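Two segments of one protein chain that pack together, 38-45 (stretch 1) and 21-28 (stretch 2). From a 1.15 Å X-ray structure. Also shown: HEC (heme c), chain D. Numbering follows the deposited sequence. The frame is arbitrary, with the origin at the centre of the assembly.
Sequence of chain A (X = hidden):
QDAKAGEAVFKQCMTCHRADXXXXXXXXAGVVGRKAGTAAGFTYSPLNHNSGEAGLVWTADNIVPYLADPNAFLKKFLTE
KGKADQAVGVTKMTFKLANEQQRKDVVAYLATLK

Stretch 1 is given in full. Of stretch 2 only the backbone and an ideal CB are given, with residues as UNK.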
ATOM      1  N   THR A  38       5.285   7.839   2.220  1.00 10.49           N
ATOM      2  CA  THR A  38       6.162   8.572   3.123  1.00 11.18           C
ATOM      3  C   THR A  38       7.149   7.755   3.932  1.00 11.50           C
ATOM      4  O   THR A  38       7.794   8.165   4.884  1.00 15.14           O
ATOM      5  CB  THR A  38       5.379   9.414   4.145  1.00 11.47           C
ATOM      6  OG1 THR A  38       4.597   8.577   5.001  1.00 11.06           O
ATOM      7  CG2 THR A  38       4.486  10.409   3.456  1.00 13.14           C
ATOM      8  N   ALA A  39       7.381   6.552   3.568  1.00 11.67           N
ATOM      9  CA  ALA A  39       8.468   5.683   4.071  1.00 11.84           C
ATOM     10  C   ALA A  39       9.794   6.392   3.758  1.00 11.75           C
ATOM     11  O   ALA A  39      10.079   6.746   2.614  1.00 12.82           O
ATOM     12  CB  ALA A  39       8.552   4.258   3.580  1.00 12.41           C
ATOM     13  N   ALA A  40      10.630   6.583   4.781  1.00 14.21           N
ATOM     14  CA  ALA A  40      11.895   7.260   4.587  1.00 15.76           C
ATOM     15  C   ALA A  40      12.750   6.561   3.555  1.00 14.59           C
ATOM     16  O   ALA A  40      12.891   5.341   3.575  1.00 14.29           O
ATOM     17  CB  ALA A  40      12.687   7.372   5.899  1.00 18.63           C
ATOM     18  N   GLY A  41      13.349   7.411   2.687  1.00 14.88           N
ATOM     19  CA  GLY A  41      14.330   6.856   1.797  1.00 14.93           C
ATOM     20  C   GLY A  41      13.858   6.266   0.515  1.00 16.60           C
ATOM     21  O   GLY A  41      14.678   5.934  -0.366  1.00 19.60           O
ATOM     22  N   PHE A  42      12.533   6.040   0.381  1.00 12.83           N
ATOM     23  CA  PHE A  42      11.988   5.346  -0.783  1.00 11.18           C
ATOM     24  C   PHE A  42      11.506   6.321  -1.830  1.00 10.73           C
ATOM     25  O   PHE A  42      10.823   7.287  -1.479  1.00 12.15           O
ATOM     26  CB  PHE A  42      10.833   4.403  -0.375  1.00 10.77           C
ATOM     27  CG  PHE A  42      10.450   3.503  -1.533  1.00 10.28           C
ATOM     28  CD1 PHE A  42      11.163   2.354  -1.834  1.00 10.86           C
ATOM     29  CD2 PHE A  42       9.367   3.853  -2.339  1.00  9.47           C
ATOM     30  CE1 PHE A  42      10.819   1.567  -2.903  1.00 10.87           C
ATOM     31  CE2 PHE A  42       9.060   3.060  -3.414  1.00  9.85           C
ATOM     32  CZ  PHE A  42       9.780   1.940  -3.739  1.00  9.64           C
ATOM     33  N   THR A  43      11.868   6.140  -3.092  1.00 10.90           N
ATOM     34  CA  THR A  43      11.378   7.000  -4.166  1.00 11.53           C
ATOM     35  C   THR A  43      10.121   6.399  -4.754  1.00  9.74           C
ATOM     36  O   THR A  43      10.148   5.402  -5.436  1.00 11.56           O
ATOM     37  CB  THR A  43      12.424   7.103  -5.286  1.00 14.34           C
ATOM     38  OG1 THR A  43      13.649   7.616  -4.731  1.00 17.66           O
ATOM     39  CG2 THR A  43      11.976   8.034  -6.395  1.00 17.38           C
ATOM     40  N   TYR A  44       9.009   7.061  -4.437  1.00  9.52           N
ATOM     41  CA  TYR A  44       7.697   6.606  -4.905  1.00  8.67           C
ATOM     42  C   TYR A  44       7.390   7.103  -6.296  1.00  8.93           C
ATOM     43  O   TYR A  44       7.939   8.117  -6.751  1.00 10.11           O
ATOM     44  CB  TYR A  44       6.617   7.110  -3.947  1.00  8.97           C
ATOM     45  CG  TYR A  44       6.598   6.452  -2.603  1.00  7.51           C
ATOM     46  CD1 TYR A  44       7.358   6.949  -1.556  1.00  9.00           C
ATOM     47  CD2 TYR A  44       5.864   5.333  -2.357  1.00  7.79           C
ATOM     48  CE1 TYR A  44       7.374   6.348  -0.329  1.00  9.34           C
ATOM     49  CE2 TYR A  44       5.830   4.707  -1.106  1.00  7.61           C
ATOM     50  CZ  TYR A  44       6.590   5.250  -0.090  1.00  7.86           C
ATOM     51  OH  TYR A  44       6.577   4.638   1.141  1.00  9.13           O
ATOM     52  N   SER A  45       6.498   6.404  -6.992  1.00  8.07           N
ATOM     53  CA  SER A  45       5.932   6.929  -8.225  1.00  7.73           C
ATOM     54  C   SER A  45       5.149   8.216  -7.955  1.00  7.58           C
ATOM     55  O   SER A  45       4.656   8.440  -6.855  1.00  7.54           O
ATOM     56  CB  SER A  45       4.961   5.934  -8.847  1.00  7.70           C
ATOM     57  OG  SER A  45       3.844   5.672  -8.008  1.00  7.54           O
ATOM     58  N   UNK A  21      13.431  -2.395   6.135  1.00 15.11           N
ATOM     59  CA  UNK A  21      14.355  -1.770   5.158  1.00 15.87           C
ATOM     60  C   UNK A  21      13.664  -1.701   3.805  1.00 14.64           C
ATOM     61  O   UNK A  21      12.787  -2.490   3.483  1.00 14.68           O
ATOM     62  CB  UNK A  21      15.667  -2.550   5.049  1.00 15.87           C
ATOM     63  N   UNK A  22      14.061  -0.740   2.996  1.00 13.88           N
ATOM     64  CA  UNK A  22      13.530  -0.586   1.667  1.00 11.96           C
ATOM     65  C   UNK A  22      14.129  -1.645   0.760  1.00 13.10           C
ATOM     66  O   UNK A  22      15.296  -1.978   0.940  1.00 16.61           O
ATOM     67  CB  UNK A  22      13.806   0.819   1.128  1.00 11.96           C
ATOM     68  N   UNK A  23      13.394  -2.132  -0.193  1.00 12.17           N
ATOM     69  CA  UNK A  23      13.815  -3.134  -1.164  1.00 12.43           C
ATOM     70  C   UNK A  23      13.215  -2.735  -2.512  1.00 12.17           C
ATOM     71  O   UNK A  23      13.296  -1.562  -2.917  1.00 14.30           O
ATOM     72  CB  UNK A  23      13.381  -4.541  -0.748  1.00 12.43           C
ATOM     73  N   UNK A  24      12.569  -3.630  -3.243  1.00 13.04           N
ATOM     74  CA  UNK A  24      11.867  -3.246  -4.471  1.00 12.94           C
ATOM     75  C   UNK A  24      10.758  -2.264  -4.117  1.00 11.52           C
ATOM     76  O   UNK A  24      10.533  -1.239  -4.794  1.00 12.29           O
ATOM     77  CB  UNK A  24      11.298  -4.471  -5.191  1.00 12.94           C
ATOM     78  N   UNK A  25      10.024  -2.567  -3.043  1.00 10.64           N
ATOM     79  CA  UNK A  25       9.064  -1.682  -2.475  1.00 10.08           C
ATOM     80  C   UNK A  25       9.556  -1.115  -1.129  1.00  9.62           C
ATOM     81  O   UNK A  25      10.568  -1.521  -0.604  1.00 10.72           O
ATOM     82  CB  UNK A  25       7.729  -2.411  -2.307  1.00 10.08           C
ATOM     83  N   UNK A  26       8.784  -0.127  -0.629  1.00  8.58           N
ATOM     84  CA  UNK A  26       9.204   0.533   0.612  1.00  9.45           C
ATOM     85  C   UNK A  26       9.052  -0.394   1.803  1.00  9.49           C
ATOM     86  O   UNK A  26       8.197  -1.267   1.874  1.00  9.59           O
ATOM     87  CB  UNK A  26       8.396   1.812   0.842  1.00  9.45           C
ATOM     88  N   UNK A  27       9.877  -0.153   2.815  1.00 11.25           N
ATOM     89  CA  UNK A  27       9.713  -0.769   4.117  1.00  9.75           C
ATOM     90  C   UNK A  27       8.295  -0.576   4.601  1.00  9.15           C
ATOM     91  O   UNK A  27       7.711   0.500   4.424  1.00 10.19           O
ATOM     92  CB  UNK A  27      10.709  -0.192   5.125  1.00  9.75           C
ATOM     93  N   UNK A  28       7.720  -1.604   5.240  1.00  8.09           N
ATOM     94  CA  UNK A  28       6.328  -1.541   5.650  1.00  7.66           C
ATOM     95  C   UNK A  28       6.094  -1.347   7.147  1.00  7.85           C
ATOM     96  O   UNK A  28       4.953  -1.166   7.540  1.00  9.05           O
ATOM     97  CB  UNK A  28       5.625  -2.824   5.203  1.00  7.66           C
TER
HETATM   98 FE   HEC D 115       3.711  -3.557  -2.222  1.00  6.32          FE
HETATM   99  CHA HEC D 115       3.782  -0.119  -2.249  1.00  6.24           C
HETATM  100  CHB HEC D 115       1.795  -3.527   0.586  1.00  6.59           C
HETATM  101  CHC HEC D 115       3.373  -6.953  -2.415  1.00  6.44           C
HETATM  102  CHD HEC D 115       5.952  -3.625  -4.755  1.00  6.82           C
HETATM  103  NA  HEC D 115       2.942  -2.120  -1.093  1.00  6.32           N
HETATM  104  C1A HEC D 115       3.026  -0.758  -1.259  1.00  5.95           C
HETATM  105  C2A HEC D 115       2.196  -0.061  -0.336  1.00  6.55           C
HETATM  106  C3A HEC D 115       1.665  -0.979   0.493  1.00  6.29           C
HETATM  107  C4A HEC D 115       2.124  -2.290   0.015  1.00  5.92           C
HETATM  108  CMA HEC D 115       0.719  -0.785   1.652  1.00  8.26           C
HETATM  109  CAA HEC D 115       2.077   1.459  -0.176  1.00  7.30           C
HETATM  110  CBA HEC D 115       3.180   1.906   0.773  1.00  7.41           C
HETATM  111  CGA HEC D 115       3.291   3.389   1.014  1.00  6.63           C
HETATM  112  O1A HEC D 115       2.529   4.205   0.453  1.00  7.06           O
HETATM  113  O2A HEC D 115       4.213   3.744   1.819  1.00  7.62           O
HETATM  114  NB  HEC D 115       2.775  -4.928  -1.144  1.00  6.16           N
HETATM  115  C1B HEC D 115       2.088  -4.742   0.077  1.00  6.10           C
HETATM  116  C2B HEC D 115       1.691  -5.984   0.617  1.00  5.74           C
HETATM  117  C3B HEC D 115       2.019  -6.936  -0.256  1.00  6.05           C
HETATM  118  C4B HEC D 115       2.765  -6.291  -1.348  1.00  6.38           C
HETATM  119  CMB HEC D 115       0.976  -6.121   1.954  1.00  7.51           C
HETATM  120  CAB HEC D 115       1.732  -8.445  -0.202  1.00  6.62           C
HETATM  121  CBB HEC D 115       0.188  -8.758  -0.275  1.00  8.09           C
HETATM  122  NC  HEC D 115       4.455  -5.013  -3.398  1.00  6.61           N
HETATM  123  C1C HEC D 115       4.191  -6.331  -3.354  1.00  6.43           C
HETATM  124  C2C HEC D 115       4.979  -7.046  -4.308  1.00  7.27           C
HETATM  125  C3C HEC D 115       5.722  -6.119  -4.954  1.00  7.15           C
HETATM  126  C4C HEC D 115       5.369  -4.839  -4.406  1.00  6.49           C
HETATM  127  CMC HEC D 115       5.037  -8.548  -4.415  1.00  8.02           C
HETATM  128  CAC HEC D 115       6.817  -6.278  -5.999  1.00  8.44           C
HETATM  129  CBC HEC D 115       6.365  -7.083  -7.238  1.00  9.36           C
HETATM  130  ND  HEC D 115       4.687  -2.147  -3.267  1.00  6.70           N
HETATM  131  C1D HEC D 115       5.620  -2.414  -4.265  1.00  7.07           C
HETATM  132  C2D HEC D 115       6.164  -1.103  -4.673  1.00  7.16           C
HETATM  133  C3D HEC D 115       5.546  -0.118  -4.030  1.00  6.78           C
HETATM  134  C4D HEC D 115       4.602  -0.797  -3.115  1.00  6.39           C
HETATM  135  CMD HEC D 115       7.287  -1.018  -5.759  1.00  8.27           C
HETATM  136  CAD HEC D 115       5.720   1.326  -4.267  1.00  7.86           C
HETATM  137  CBD HEC D 115       5.006   1.687  -5.598  1.00  7.91           C
HETATM  138  CGD HEC D 115       5.118   3.117  -6.072  1.00  6.84           C
HETATM  139  O1D HEC D 115       5.812   3.978  -5.489  1.00  7.96           O
HETATM  140  O2D HEC D 115       4.530   3.333  -7.170  1.00  8.98           O

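Position 21 points its CA-to-CB bond away from stretch 1, and nothing of that stretch lies within 5.5 Å of the ideal CB. Many side chains would fit, polar or charged ones included. The residue is K21. It makes no contact with stretch 1.

Position 22 points toward stretch 1. Its ideal CB lies 4.3 Å from F42 CD1 and 5.2 Å from A40 O. The carbonyl of A40 is an acceptor on the turn that runs from A39 to F42. A side chain with a donor at least one atom beyond the gamma position would suit, such as Asn, Gln or His. The residue is N22, with chi1 in m. Its ND2 donates to A40 O at 2.9 Å, with an angle of 165° at the hydrogen. On its own stretch, OD1 accepts from the backbone N of position 27, at 2.9 Å. A water donates to both N22 OD1 (2.9 Å) and A40 O (2.7 Å), so the amide and the turn are also joined through solvent. An ideal CB on G41 would come within 3.1 Å of N22 ND2, which is tight. The backbone angles of G41 call for glycine in any case.

Position 23 points away, and its ideal CB has no neighbour in stretch 1. The side chain is little restricted from that side. The residue is M23, with chi1, chi2 and chi3 all in m. Its backbone O lies near the edge of the F42 ring, 4.0 Å from F42 CE1.

Position 24 also points away. Again stretch 1 does not select the side chain. The residue is V24, with chi1 in t. Its contact is through the backbone: V24 O sits at the edge of the F42 ring, 3.4 Å from F42 CE1.

Position 25 points away from stretch 1, but toward the heme. An ideal CB would be 2.9 Å from HEC C1D, a clash. Only glycine suits. The residue is G25. Its CA lies 3.7 Å from HEC C2D, and its C lies 3.5 Å from F42 CE1.

Position 26 points toward stretch 1. Its ideal CB lies 3.4 Å from Y44 OH, 3.6 Å from F42 CG and 3.7 Å from A39 CB. Ala or Pro would suit; a side chain branched at CB would run into A39 CB or F42 CG. Phi of -71° permits proline. The residue is P26, with C-gamma endo pucker. Its CD lies over the face of the F42 ring, 3.7 Å from the centroid, in a CH-pi contact. P26 CB packs on A39 CB at 3.9 Å, and P26 CG on Y44 CE2 at 3.8 Å. P26 CD also reaches HEC C3D at 3.5 Å.

Position 27 points sideways, with its ideal CB 5.2 Å from A39 CB. A small residue such as Ala or Ser would suit, though larger ones are not excluded by stretch 1. The residue is A27. Its O lies 3.9 Å from A39 CB.

Position 28 points away, with nothing of stretch 1 close to CB. The heme lies nearby, which favours an apolar side chain. The residue is L28, whose CD2 lies 4.0 Å from HEC C3A.

Stretch 2 21-28: KNMVGPAL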
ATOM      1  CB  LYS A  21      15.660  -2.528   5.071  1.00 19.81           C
ATOM      2  CG  LYS A  21      15.574  -3.863   4.366  1.00 25.53           C
ATOM      3  CD  LYS A  21      17.013  -4.413   4.198  1.00 29.90           C
ATOM      4  CE  LYS A  21      16.876  -5.923   4.003  1.00 37.67           C
ATOM      5  NZ  LYS A  21      18.228  -6.521   4.173  1.00 58.51           N
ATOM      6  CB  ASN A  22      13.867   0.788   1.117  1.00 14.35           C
ATOM      7  CG  ASN A  22      13.155   1.911   1.854  1.00 12.07           C
ATOM      8  OD1 ASN A  22      11.985   1.781   2.266  1.00 12.78           O
ATOM      9  ND2 ASN A  22      13.825   3.062   1.967  1.00 14.86           N
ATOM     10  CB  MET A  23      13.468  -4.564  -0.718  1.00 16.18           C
ATOM     11  CG  MET A  23      13.993  -4.915   0.644  1.00 19.70           C
ATOM     12  SD  MET A  23      15.785  -5.132   0.686  1.00 25.11           S
ATOM     13  CE  MET A  23      15.850  -6.701  -0.213  1.00 35.40           C
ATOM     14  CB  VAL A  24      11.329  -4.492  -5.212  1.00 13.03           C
ATOM     15  CG1 VAL A  24      10.327  -4.136  -6.295  1.00 13.00           C
ATOM     16  CG2 VAL A  24      12.526  -5.293  -5.773  1.00 19.02           C
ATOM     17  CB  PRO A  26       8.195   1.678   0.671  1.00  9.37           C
ATOM     18  CG  PRO A  26       6.971   1.189  -0.045  1.00  8.96           C
ATOM     19  CD  PRO A  26       7.551   0.434  -1.198  1.00  8.82           C
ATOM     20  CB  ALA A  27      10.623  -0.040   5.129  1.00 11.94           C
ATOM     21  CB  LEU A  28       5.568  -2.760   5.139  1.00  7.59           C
ATOM     22  CG  LEU A  28       5.429  -2.802   3.603  1.00  7.94           C
ATOM     23  CD1 LEU A  28       4.780  -4.116   3.175  1.00  9.11           C
ATOM     24  CD2 LEU A  28       4.651  -1.613   3.056  1.00  9.26           C
TER
HETATM   25  O   HOH W   1      11.818   3.227   4.788  1.00 18.12           O
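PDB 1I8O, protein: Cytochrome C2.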